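Local coordinates for protein sulfite reductase [ferredoxin] (Mycobacterium tuberculosis, PDB 1ZJ8) that reduces sulfite to sulfide with electrons from ferredoxin, probably for the biosynthesis of sulfur-containing amino acids and cofactors, using siroheme and a [4Fe-4S] cluster, at residues L79-E84 with K99-Y104; A132-D137 with R363-I368; P262-R267 with L514-G519. All coordinates share one frame; numbering follows the deposited sequence.

How the contacts relate
From the N terminus, contact 1 comes first: segment 99-104 returns to 79-84 after 14 intervening residues, closing a short loop beside the siroheme. Contact 2 opens only afterwards, at 132-137, and closes 225 residues later at 363-368, bringing the two ferredoxin-like half domains together. Contact 3 starts inside that long loop, at 262-267, and ends beyond it, at 514-519, so contacts 2 and 3 cross. Contacts 1 and 2 reach the same five-stranded antiparallel sheet, whose outermost strands are 79-83 and 363-365. Contact 3 joins the two 4Fe-4S family regions on the opposite side of the chain's centre from contacts 1 and 2, its own centre about 34 Å from each of theirs.

Contact 1: residues L79-E84 with K99-Y104. With SRM (siroheme), chain E.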
loop_
_atom_site.group_PDB
_atom_site.type_symbol
_atom_site.label_atom_id
_atom_site.label_comp_id
_atom_site.label_asym_id
_atom_site.label_seq_id
_atom_site.Cartn_x
_atom_site.Cartn_y
_atom_site.Cartn_z
ATOM N N LEU A 79 -9.287 -10.151 7.979
ATOM C CA LEU A 79 -9.697 -11.393 7.321
ATOM C C LEU A 79 -10.608 -11.035 6.189
ATOM O O LEU A 79 -11.704 -10.529 6.380
ATOM C CB LEU A 79 -10.391 -12.339 8.277
ATOM C CG LEU A 79 -9.399 -12.992 9.239
ATOM C CD1 LEU A 79 -10.099 -13.417 10.521
ATOM C CD2 LEU A 79 -8.669 -14.175 8.594
ATOM N N TYR A 80 -10.091 -11.252 4.996
ATOM C CA TYR A 80 -10.782 -10.976 3.760
ATOM C C TYR A 80 -10.911 -12.374 3.088
ATOM O O TYR A 80 -9.988 -13.195 3.110
ATOM C CB TYR A 80 -9.937 -9.963 2.946
ATOM C CG TYR A 80 -10.350 -8.469 2.891
ATOM C CD1 TYR A 80 -11.334 -8.068 1.982
ATOM C CD2 TYR A 80 -9.676 -7.433 3.645
ATOM C CE1 TYR A 80 -11.709 -6.733 1.841
ATOM C CE2 TYR A 80 -10.054 -6.070 3.477
ATOM C CZ TYR A 80 -11.075 -5.749 2.583
ATOM O OH TYR A 80 -11.468 -4.447 2.414
ATOM N N THR A 81 -12.089 -12.658 2.552
ATOM C CA THR A 81 -12.376 -13.921 1.866
ATOM C C THR A 81 -11.534 -14.020 0.566
ATOM O O THR A 81 -11.378 -13.013 -0.130
ATOM C CB THR A 81 -13.895 -13.963 1.563
ATOM O OG1 THR A 81 -14.388 -15.300 1.708
ATOM C CG2 THR A 81 -14.218 -13.372 0.184
ATOM N N GLN A 82 -10.988 -15.189 0.219
ATOM C CA GLN A 82 -10.190 -15.280 -1.022
ATOM C C GLN A 82 -10.962 -15.893 -2.218
ATOM O O GLN A 82 -11.970 -16.578 -2.034
ATOM C CB GLN A 82 -8.829 -15.972 -0.772
ATOM C CG GLN A 82 -8.810 -17.505 -0.639
ATOM C CD GLN A 82 -7.388 -18.115 -0.789
ATOM O OE1 GLN A 82 -6.473 -17.821 -0.008
ATOM N NE2 GLN A 82 -7.224 -18.985 -1.789
ATOM N N ARG A 83 -10.474 -15.633 -3.438
ATOM C CA ARG A 83 -11.143 -16.044 -4.698
ATOM C C ARG A 83 -11.033 -17.556 -4.966
ATOM O O ARG A 83 -9.928 -18.123 -4.979
ATOM C CB ARG A 83 -10.569 -15.282 -5.909
ATOM C CG ARG A 83 -11.321 -15.493 -7.260
ATOM C CD ARG A 83 -10.419 -15.178 -8.474
ATOM N NE ARG A 83 -11.082 -15.136 -9.787
ATOM C CZ ARG A 83 -11.840 -14.129 -10.237
ATOM N NH1 ARG A 83 -12.106 -13.085 -9.463
ATOM N NH2 ARG A 83 -12.363 -14.168 -11.464
ATOM N N GLU A 84 -12.189 -18.194 -5.191
ATOM C CA GLU A 84 -12.238 -19.610 -5.568
ATOM C C GLU A 84 -11.514 -19.804 -6.904
ATOM O O GLU A 84 -11.477 -18.895 -7.764
ATOM C CB GLU A 84 -13.689 -20.117 -5.667
ATOM C CG GLU A 84 -13.825 -21.635 -5.778
ATOM C CD GLU A 84 -13.260 -22.341 -4.568
ATOM O OE1 GLU A 84 -13.969 -22.408 -3.555
ATOM O OE2 GLU A 84 -12.105 -22.812 -4.617
ATOM N N LYS A 99 -20.257 -17.746 -5.786
ATOM C CA LYS A 99 -19.340 -18.606 -6.570
ATOM C C LYS A 99 -17.870 -18.282 -6.320
ATOM O O LYS A 99 -17.055 -19.177 -6.074
ATOM C CB LYS A 99 -19.584 -18.461 -8.084
ATOM C CG LYS A 99 -20.752 -19.270 -8.627
ATOM C CD LYS A 99 -20.461 -20.771 -8.565
ATOM C CE LYS A 99 -21.619 -21.587 -9.141
ATOM N NZ LYS A 99 -21.314 -23.039 -9.106
ATOM N N LEU A 100 -17.551 -16.990 -6.417
ATOM C CA LEU A 100 -16.180 -16.492 -6.281
ATOM C C LEU A 100 -15.632 -16.571 -4.850
ATOM O O LEU A 100 -14.428 -16.500 -4.646
ATOM C CB LEU A 100 -16.104 -15.054 -6.772
ATOM C CG LEU A 100 -16.390 -14.869 -8.254
ATOM C CD1 LEU A 100 -16.687 -13.407 -8.550
ATOM C CD2 LEU A 100 -15.236 -15.393 -9.103
ATOM N N GLU A 101 -16.516 -16.722 -3.869
ATOM C CA GLU A 101 -16.137 -16.773 -2.457
ATOM C C GLU A 101 -15.698 -18.179 -2.039
ATOM O O GLU A 101 -16.541 -19.049 -1.847
ATOM C CB GLU A 101 -17.345 -16.336 -1.626
ATOM C CG GLU A 101 -17.105 -16.212 -0.143
ATOM C CD GLU A 101 -17.899 -15.054 0.449
ATOM O OE1 GLU A 101 -18.832 -15.300 1.267
ATOM O OE2 GLU A 101 -17.594 -13.896 0.059
ATOM N N ALA A 102 -14.390 -18.391 -1.896
ATOM C CA ALA A 102 -13.839 -19.687 -1.466
ATOM C C ALA A 102 -13.950 -19.873 0.035
ATOM O O ALA A 102 -14.360 -18.955 0.752
ATOM C CB ALA A 102 -12.380 -19.829 -1.883
ATOM N N LYS A 103 -13.561 -21.068 0.500
ATOM C CA LYS A 103 -13.603 -21.421 1.933
ATOM C C LYS A 103 -12.297 -21.053 2.637
ATOM O O LYS A 103 -12.026 -21.546 3.743
ATOM C CB LYS A 103 -13.890 -22.925 2.152
ATOM C CG LYS A 103 -12.632 -23.838 2.463
ATOM C CD LYS A 103 -13.044 -25.186 3.082
ATOM C CE LYS A 103 -11.913 -26.204 3.099
ATOM N NZ LYS A 103 -11.043 -26.009 4.277
ATOM N N TYR A 104 -11.488 -20.203 2.003
ATOM C CA TYR A 104 -10.177 -19.820 2.530
ATOM C C TYR A 104 -10.082 -18.301 2.661
ATOM O O TYR A 104 -10.850 -17.568 2.042
ATOM C CB TYR A 104 -9.078 -20.363 1.611
ATOM C CG TYR A 104 -8.958 -21.880 1.605
ATOM C CD1 TYR A 104 -8.320 -22.543 2.650
ATOM C CD2 TYR A 104 -9.478 -22.647 0.554
ATOM C CE1 TYR A 104 -8.200 -23.920 2.658
ATOM C CE2 TYR A 104 -9.372 -24.032 0.549
ATOM C CZ TYR A 104 -8.727 -24.668 1.606
ATOM O OH TYR A 104 -8.580 -26.050 1.640
HETATM FE FE SRM E . -6.195 -2.474 -1.684
HETATM C CHA SRM E . -9.337 -3.776 -1.999
HETATM C CHB SRM E . -4.896 -5.501 -2.290
HETATM C CHC SRM E . -3.205 -1.237 -1.336
HETATM C CHD SRM E . -7.239 0.432 -3.233
HETATM N NA SRM E . -6.963 -4.311 -1.873
HETATM C C1A SRM E . -8.263 -4.678 -1.851
HETATM C C2A SRM E . -8.472 -6.149 -1.657
HETATM C CMA SRM E . -8.753 -6.429 -0.213
HETATM C CDA SRM E . -9.491 -6.721 -2.602
HETATM C CEA SRM E . -10.864 -7.045 -2.105
HETATM O O3A SRM E . -11.571 -6.128 -1.675
HETATM O O4A SRM E . -11.289 -8.210 -2.116
HETATM C C3A SRM E . -7.132 -6.664 -2.056
HETATM C CAA SRM E . -6.637 -7.808 -1.237
HETATM C CBA SRM E . -7.144 -9.014 -1.983
HETATM C CCA SRM E . -6.208 -10.168 -1.828
HETATM O O1A SRM E . -4.977 -9.958 -1.868
HETATM O O2A SRM E . -6.695 -11.310 -1.642
HETATM C C4A SRM E . -6.276 -5.443 -2.057
HETATM N NB SRM E . -4.401 -3.278 -1.650
HETATM C C1B SRM E . -3.993 -4.530 -1.866
HETATM C C2B SRM E . -2.536 -4.782 -1.597
HETATM C CMB SRM E . -2.244 -6.099 -0.935
HETATM C CDB SRM E . -1.832 -4.754 -2.913
HETATM C CEB SRM E . -0.364 -4.992 -2.929
HETATM O O3B SRM E . 0.145 -6.013 -3.440
HETATM O O4B SRM E . 0.341 -4.131 -2.403
HETATM C C3B SRM E . -2.223 -3.549 -0.776
HETATM C CAB SRM E . -2.505 -3.787 0.684
HETATM C CBB SRM E . -1.695 -2.886 1.566
HETATM C CCB SRM E . -2.168 -2.987 2.987
HETATM O O1B SRM E . -1.535 -3.636 3.816
HETATM O O2B SRM E . -3.177 -2.400 3.364
HETATM C C4B SRM E . -3.310 -2.627 -1.257
HETATM N NC SRM E . -5.372 -0.831 -2.282
HETATM C C1C SRM E . -4.158 -0.395 -1.888
HETATM C C2C SRM E . -3.810 0.839 -2.422
HETATM C CDC SRM E . -2.487 1.528 -2.446
HETATM C CEC SRM E . -2.045 2.385 -1.324
HETATM O O3C SRM E . -2.694 2.401 -0.254
HETATM O O4C SRM E . -1.030 3.065 -1.536
HETATM C C3C SRM E . -4.970 1.259 -3.000
HETATM C CAC SRM E . -5.000 2.589 -3.680
HETATM C CBC SRM E . -4.927 3.864 -2.867
HETATM C CCC SRM E . -6.302 4.157 -2.292
HETATM O O1C SRM E . -6.776 3.440 -1.370
HETATM O O2C SRM E . -6.934 5.119 -2.798
HETATM C C4C SRM E . -5.912 0.275 -2.848
HETATM N ND SRM E . -8.002 -1.687 -2.144
HETATM C C1D SRM E . -8.141 -0.601 -2.921
HETATM C C2D SRM E . -9.436 -0.598 -3.473
HETATM C CAD SRM E . -10.165 0.679 -3.850
HETATM C CBD SRM E . -11.051 1.326 -2.831
HETATM C CCD SRM E . -11.717 2.655 -3.046
HETATM O O1D SRM E . -11.359 3.593 -2.299
HETATM O O2D SRM E . -12.591 2.813 -3.940
HETATM C C3D SRM E . -10.070 -1.732 -2.993
HETATM C CDD SRM E . -11.560 -1.931 -2.934
HETATM C CED SRM E . -12.437 -1.280 -1.888
HETATM O O3D SRM E . -11.955 -0.744 -0.890
HETATM O O4D SRM E . -13.671 -1.267 -2.004
HETATM C C4D SRM E . -9.172 -2.394 -2.171
#
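Gln82 and Tyr104 are tied by backbone, Gln82 N donating to Tyr104 O at 3.0 Å and 165°. Ala102 N returns a bond to Gln82 O, also 3.0 Å. Glu84 N then donates to Leu100 O at 2.9 Å, carrying the ladder past Arg83 and Glu101, an antiparallel non-hydrogen-bonded pair, to the end of helix 97-100.

Among side-chain contacts, Gln82 lies beside Tyr104, its CG 3.6 Å from Tyr104 CB, while its OE1 accepts from Trp148 N. Thr81 runs roughly perpendicular to Glu101, with OG1 3.4 Å from Glu101 CG; the Glu101 carboxylate is paired with Arg71. Leu100 CD2 sits 3.7 Å above the centre of the Arg83 guanidinium.

At the cofactor, siroheme CMA lies over the centre of the Tyr80 ring, 3.5 Å above its plane. The ring is covalently linked through CE2 to Cys172 SG, which restricts its rotation.

Arg83 CG is anti to the backbone N (chi1 -172°), and the chain runs extended from there to NE; NH2 bonds to Tyr87 O and Thr92 OG1, NH1 to Cys434 O. Its side chain comes to about 8 Å from the iron-sulfur cluster, where a positive charge might favour the cluster's reduced state.

Contact 2: residues A132-D137 with R363-I368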
loop_
_atom_site.group_PDB
_atom_site.type_symbol
_atom_site.label_atom_id
_atom_site.label_comp_id
_atom_site.label_asym_id
_atom_site.label_seq_id
_atom_site.Cartn_x
_atom_site.Cartn_y
_atom_site.Cartn_z
ATOM N N ALA A 132 -0.276 -21.203 5.955
ATOM C CA ALA A 132 -0.652 -20.457 4.739
ATOM C C ALA A 132 -0.131 -21.093 3.454
ATOM O O ALA A 132 -0.172 -20.470 2.396
ATOM C CB ALA A 132 -0.197 -18.980 4.840
ATOM N N ARG A 133 0.315 -22.342 3.540
ATOM C CA ARG A 133 0.921 -23.055 2.414
ATOM C C ARG A 133 2.163 -22.333 1.897
ATOM O O ARG A 133 2.511 -22.435 0.717
ATOM C CB ARG A 133 -0.103 -23.297 1.297
ATOM C CG ARG A 133 -1.410 -23.995 1.771
ATOM C CD ARG A 133 -2.240 -24.524 0.589
ATOM N NE ARG A 133 -3.663 -24.697 0.898
ATOM C CZ ARG A 133 -4.508 -25.495 0.224
ATOM N NH1 ARG A 133 -4.099 -26.237 -0.809
ATOM N NH2 ARG A 133 -5.788 -25.560 0.585
ATOM N N ASP A 134 2.841 -21.640 2.822
ATOM C CA ASP A 134 4.100 -20.911 2.575
ATOM C C ASP A 134 3.906 -19.634 1.735
ATOM O O ASP A 134 4.876 -19.047 1.260
ATOM C CB ASP A 134 5.174 -21.825 1.970
ATOM C CG ASP A 134 6.572 -21.555 2.540
ATOM O OD1 ASP A 134 6.700 -21.373 3.783
ATOM O OD2 ASP A 134 7.557 -21.543 1.751
ATOM N N THR A 135 2.661 -19.195 1.567
ATOM C CA THR A 135 2.392 -17.913 0.948
ATOM C C THR A 135 2.764 -16.786 1.920
ATOM O O THR A 135 2.430 -16.831 3.108
ATOM C CB THR A 135 0.888 -17.766 0.539
ATOM O OG1 THR A 135 0.041 -17.868 1.700
ATOM C CG2 THR A 135 0.506 -18.830 -0.481
ATOM N N ALA A 136 3.447 -15.779 1.385
ATOM C CA ALA A 136 3.768 -14.559 2.118
ATOM C C ALA A 136 4.144 -13.482 1.111
ATOM O O ALA A 136 5.128 -13.632 0.404
ATOM C CB ALA A 136 4.919 -14.820 3.055
ATOM N N ASP A 137 3.340 -12.425 1.021
ATOM C CA ASP A 137 3.584 -11.346 0.057
ATOM C C ASP A 137 3.622 -9.991 0.762
ATOM O O ASP A 137 2.702 -9.666 1.522
ATOM C CB ASP A 137 2.512 -11.339 -1.030
ATOM C CG ASP A 137 2.482 -12.636 -1.837
ATOM O OD1 ASP A 137 3.567 -13.256 -2.003
ATOM O OD2 ASP A 137 1.371 -13.037 -2.298
ATOM N N ARG A 363 6.678 -10.611 -3.658
ATOM C CA ARG A 363 6.486 -12.058 -3.478
ATOM C C ARG A 363 7.650 -12.709 -2.781
ATOM O O ARG A 363 8.739 -12.761 -3.341
ATOM C CB ARG A 363 6.283 -12.757 -4.827
ATOM C CG ARG A 363 6.337 -14.307 -4.730
ATOM C CD ARG A 363 5.199 -15.011 -5.445
ATOM N NE ARG A 363 3.953 -14.843 -4.705
ATOM C CZ ARG A 363 2.751 -15.165 -5.183
ATOM N NH1 ARG A 363 2.631 -15.717 -6.389
ATOM N NH2 ARG A 363 1.659 -14.931 -4.454
ATOM N N VAL A 364 7.410 -13.208 -1.574
ATOM C CA VAL A 364 8.382 -14.023 -0.842
ATOM C C VAL A 364 7.670 -15.309 -0.363
ATOM O O VAL A 364 6.849 -15.857 -1.102
ATOM C CB VAL A 364 9.092 -13.223 0.337
ATOM C CG1 VAL A 364 9.991 -12.100 -0.205
ATOM C CG2 VAL A 364 8.086 -12.644 1.345
ATOM N N SER A 365 7.986 -15.801 0.841
ATOM C CA SER A 365 7.407 -17.029 1.388
ATOM C C SER A 365 7.860 -17.230 2.840
ATOM O O SER A 365 8.821 -16.604 3.320
ATOM C CB SER A 365 7.775 -18.273 0.544
ATOM O OG SER A 365 9.181 -18.532 0.490
ATOM N N GLY A 366 7.157 -18.122 3.535
ATOM C CA GLY A 366 7.463 -18.455 4.922
ATOM C C GLY A 366 8.916 -18.831 5.004
ATOM O O GLY A 366 9.664 -18.229 5.765
ATOM N N THR A 367 9.312 -19.809 4.190
ATOM C CA THR A 367 10.696 -20.281 4.142
ATOM C C THR A 367 11.671 -19.149 3.974
ATOM O O THR A 367 12.758 -19.185 4.575
ATOM C CB THR A 367 10.948 -21.233 2.962
ATOM O OG1 THR A 367 10.103 -22.373 3.106
ATOM C CG2 THR A 367 12.406 -21.695 2.909
ATOM N N ILE A 368 11.316 -18.163 3.143
ATOM C CA ILE A 368 12.223 -17.046 2.891
ATOM C C ILE A 368 12.309 -16.104 4.091
ATOM O O ILE A 368 13.408 -15.703 4.496
ATOM C CB ILE A 368 11.865 -16.277 1.617
ATOM C CG1 ILE A 368 12.327 -17.089 0.409
ATOM C CG2 ILE A 368 12.558 -14.895 1.598
ATOM C CD1 ILE A 368 11.897 -16.516 -0.911
#
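Asp137 CG stands anti to its carbonyl carbon (chi1 -61°), whereas Arg363 CG is anti to its backbone N (chi1 169°), with the arginine chain bent at chi2 and chi3. The guanidinium grips the carboxylate side-on in a salt bridge. Arg363 NE meets Asp137 OD1 at 3.2 Å, in the guanidinium plane, and Arg363 NH2 meets Asp137 OD2 at 2.9 Å; both oxygens are approached on the syn side. Carboxylate and guanidinium planes are 37° apart, so the fork is twisted rather than flat. Arg363 also packs against Arg442, Val443 and Gln446 of helix 442-455.

The same two residues form an antiparallel non-hydrogen-bonded pair, through which the weakly bonded strand 363-365 of the second ferredoxin-like half domain edges strand 135-138 of the first; the axes of 135-137 and 363-365 approach to 4.7 Å. A single bond, Val364 N to Ala136 O at 3.0 Å, lies next to it.

The Asp134 carboxylate faces the start of helix 366-379. Its OD1 accepts from Thr367 N at 3.1 Å and also from Thr129 OG1, while Thr367 OG1 donates to Asp134 OD2 at 3.0 Å. The helix end would be expected to stabilise this negative charge. Ser365 takes the N-cap position, its OG accepting a weak bond from Ile368 N. Asp134 itself lies in a type I' turn, in which Ala132 O accepts from both Thr135 N, at 3.2 Å, and Thr135 OG1, at 2.7 Å.

Contact 3: residues P262-R267 with L514-G519; sequences PMLAQR and LDAGFG
Met263, whose N lies 3.6 Å from Phe518 CZ, has a backbone hydrogen bond with Gly257. Between 262-267 and 514-519 the contacts are mainly apolar, without a hydrogen bond.

The Phe518 ring does most of the work. Pro262 CB sits above one face, 3.8 Å from the ring centroid and 14° off the normal, a CH-pi contact. The Phe518 CB bond points toward the other segment, with CG anti to the carbonyl carbon (chi1 -54°). The atoms at the far end of the ring, CZ foremost, take the contacts with Pro262, Met263 and Leu264.

Leu264 and Phe518 pass one another, pointing in opposing senses, with Leu264 CG 3.9 Å from Phe518 CZ. The leucine divides its branches: CD2 stays near the ring, and CD1 turns to Ala516, 3.9 Å from Ala516 CB and 3.3 Å from Ala516 O. The touching parts of the backbones run 173° apart, yet their nearest CA atoms are 8.0 Å apart, so side chains span the gap instead of strand pairing.

Segment 262-267 runs into strand 266-272, and the loop 514-519 leads to strand 520-528, each strand in its own mixed sheet, an interface of the paired 4Fe-4S domains that recur in the nitrite and sulfite reductase fold.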
loop_
_atom_site.group_PDB
_atom_site.type_symbol
_atom_site.label_atom_id
_atom_site.label_comp_id
_atom_site.label_asym_id
_atom_site.label_seq_id
_atom_site.Cartn_x
_atom_site.Cartn_y
_atom_site.Cartn_z
ATOM N N PRO A 262 -8.978 9.433 -9.188
ATOM C CA PRO A 262 -7.756 9.786 -8.468
ATOM C C PRO A 262 -7.692 11.249 -8.077
ATOM O O PRO A 262 -8.185 12.090 -8.809
ATOM C CB PRO A 262 -6.654 9.485 -9.495
ATOM C CG PRO A 262 -7.292 9.748 -10.798
ATOM C CD PRO A 262 -8.727 9.287 -10.636
ATOM N N MET A 263 -7.056 11.537 -6.944
ATOM C CA MET A 263 -6.911 12.907 -6.443
ATOM C C MET A 263 -5.689 13.033 -5.518
ATOM O O MET A 263 -5.537 12.258 -4.557
ATOM C CB MET A 263 -8.146 13.324 -5.649
ATOM C CG MET A 263 -9.435 13.465 -6.435
ATOM S SD MET A 263 -10.825 14.015 -5.392
ATOM C CE MET A 263 -10.099 15.525 -4.661
ATOM N N LEU A 264 -4.840 14.022 -5.798
ATOM C CA LEU A 264 -3.688 14.317 -4.943
ATOM C C LEU A 264 -4.101 14.984 -3.622
ATOM O O LEU A 264 -4.830 15.979 -3.607
ATOM C CB LEU A 264 -2.692 15.234 -5.671
ATOM C CG LEU A 264 -2.001 14.687 -6.913
ATOM C CD1 LEU A 264 -1.185 15.781 -7.573
ATOM C CD2 LEU A 264 -1.142 13.483 -6.565
ATOM N N ALA A 265 -3.609 14.449 -2.515
ATOM C CA ALA A 265 -3.748 15.118 -1.230
ATOM C C ALA A 265 -3.023 16.463 -1.277
ATOM O O ALA A 265 -2.039 16.630 -1.996
ATOM C CB ALA A 265 -3.218 14.236 -0.079
ATOM N N GLN A 266 -3.545 17.418 -0.503
ATOM C CA GLN A 266 -3.140 18.828 -0.581
ATOM C C GLN A 266 -2.734 19.377 0.792
ATOM O O GLN A 266 -3.306 19.011 1.810
ATOM C CB GLN A 266 -4.295 19.655 -1.130
ATOM C CG GLN A 266 -5.104 18.943 -2.217
ATOM C CD GLN A 266 -6.427 19.617 -2.457
ATOM O OE1 GLN A 266 -6.483 20.766 -2.935
ATOM N NE2 GLN A 266 -7.513 18.920 -2.097
ATOM N N ARG A 267 -1.755 20.275 0.787
ATOM C CA ARG A 267 -1.246 20.888 1.995
ATOM C C ARG A 267 -2.298 21.706 2.737
ATOM O O ARG A 267 -2.913 22.609 2.189
ATOM C CB ARG A 267 -0.088 21.823 1.650
ATOM C CG ARG A 267 1.086 21.128 1.010
ATOM C CD ARG A 267 2.387 21.868 1.218
ATOM N NE ARG A 267 2.557 22.273 2.620
ATOM C CZ ARG A 267 2.552 23.533 3.065
ATOM N NH1 ARG A 267 2.365 24.552 2.240
ATOM N NH2 ARG A 267 2.718 23.780 4.356
ATOM N N LEU A 514 8.065 15.988 -7.440
ATOM C CA LEU A 514 7.992 17.288 -8.122
ATOM C C LEU A 514 6.944 17.285 -9.237
ATOM O O LEU A 514 6.971 16.422 -10.120
ATOM C CB LEU A 514 9.347 17.702 -8.702
ATOM C CG LEU A 514 9.376 19.116 -9.289
ATOM C CD1 LEU A 514 8.681 20.156 -8.368
ATOM C CD2 LEU A 514 10.836 19.517 -9.576
ATOM N N ASP A 515 6.029 18.255 -9.176
ATOM C CA ASP A 515 4.903 18.370 -10.118
ATOM C C ASP A 515 4.172 17.042 -10.276
ATOM O O ASP A 515 3.956 16.551 -11.396
ATOM C CB ASP A 515 5.376 18.871 -11.479
ATOM C CG ASP A 515 6.150 20.168 -11.382
ATOM O OD1 ASP A 515 5.852 20.991 -10.481
ATOM O OD2 ASP A 515 7.066 20.362 -12.215
ATOM N N ALA A 516 3.803 16.465 -9.131
ATOM C CA ALA A 516 3.064 15.211 -9.098
ATOM C C ALA A 516 1.832 15.347 -9.980
ATOM O O ALA A 516 1.087 16.322 -9.883
ATOM C CB ALA A 516 2.651 14.870 -7.679
ATOM N N GLY A 517 1.645 14.376 -10.860
ATOM C CA GLY A 517 0.490 14.347 -11.735
ATOM C C GLY A 517 0.250 12.924 -12.162
ATOM O O GLY A 517 1.145 12.076 -12.080
ATOM N N PHE A 518 -0.960 12.655 -12.625
ATOM C CA PHE A 518 -1.317 11.306 -13.045
ATOM C C PHE A 518 -0.900 11.055 -14.486
ATOM O O PHE A 518 -0.524 11.983 -15.212
ATOM C CB PHE A 518 -2.798 11.063 -12.819
ATOM C CG PHE A 518 -3.216 11.354 -11.419
ATOM C CD1 PHE A 518 -2.741 10.570 -10.372
ATOM C CD2 PHE A 518 -4.037 12.445 -11.134
ATOM C CE1 PHE A 518 -3.100 10.842 -9.066
ATOM C CE2 PHE A 518 -4.402 12.735 -9.835
ATOM C CZ PHE A 518 -3.936 11.932 -8.789
ATOM N N GLY A 519 -0.924 9.784 -14.877
ATOM C CA GLY A 519 -0.517 9.381 -16.219
ATOM C C GLY A 519 -1.651 9.605 -17.195
ATOM O O GLY A 519 -2.812 9.658 -16.785
#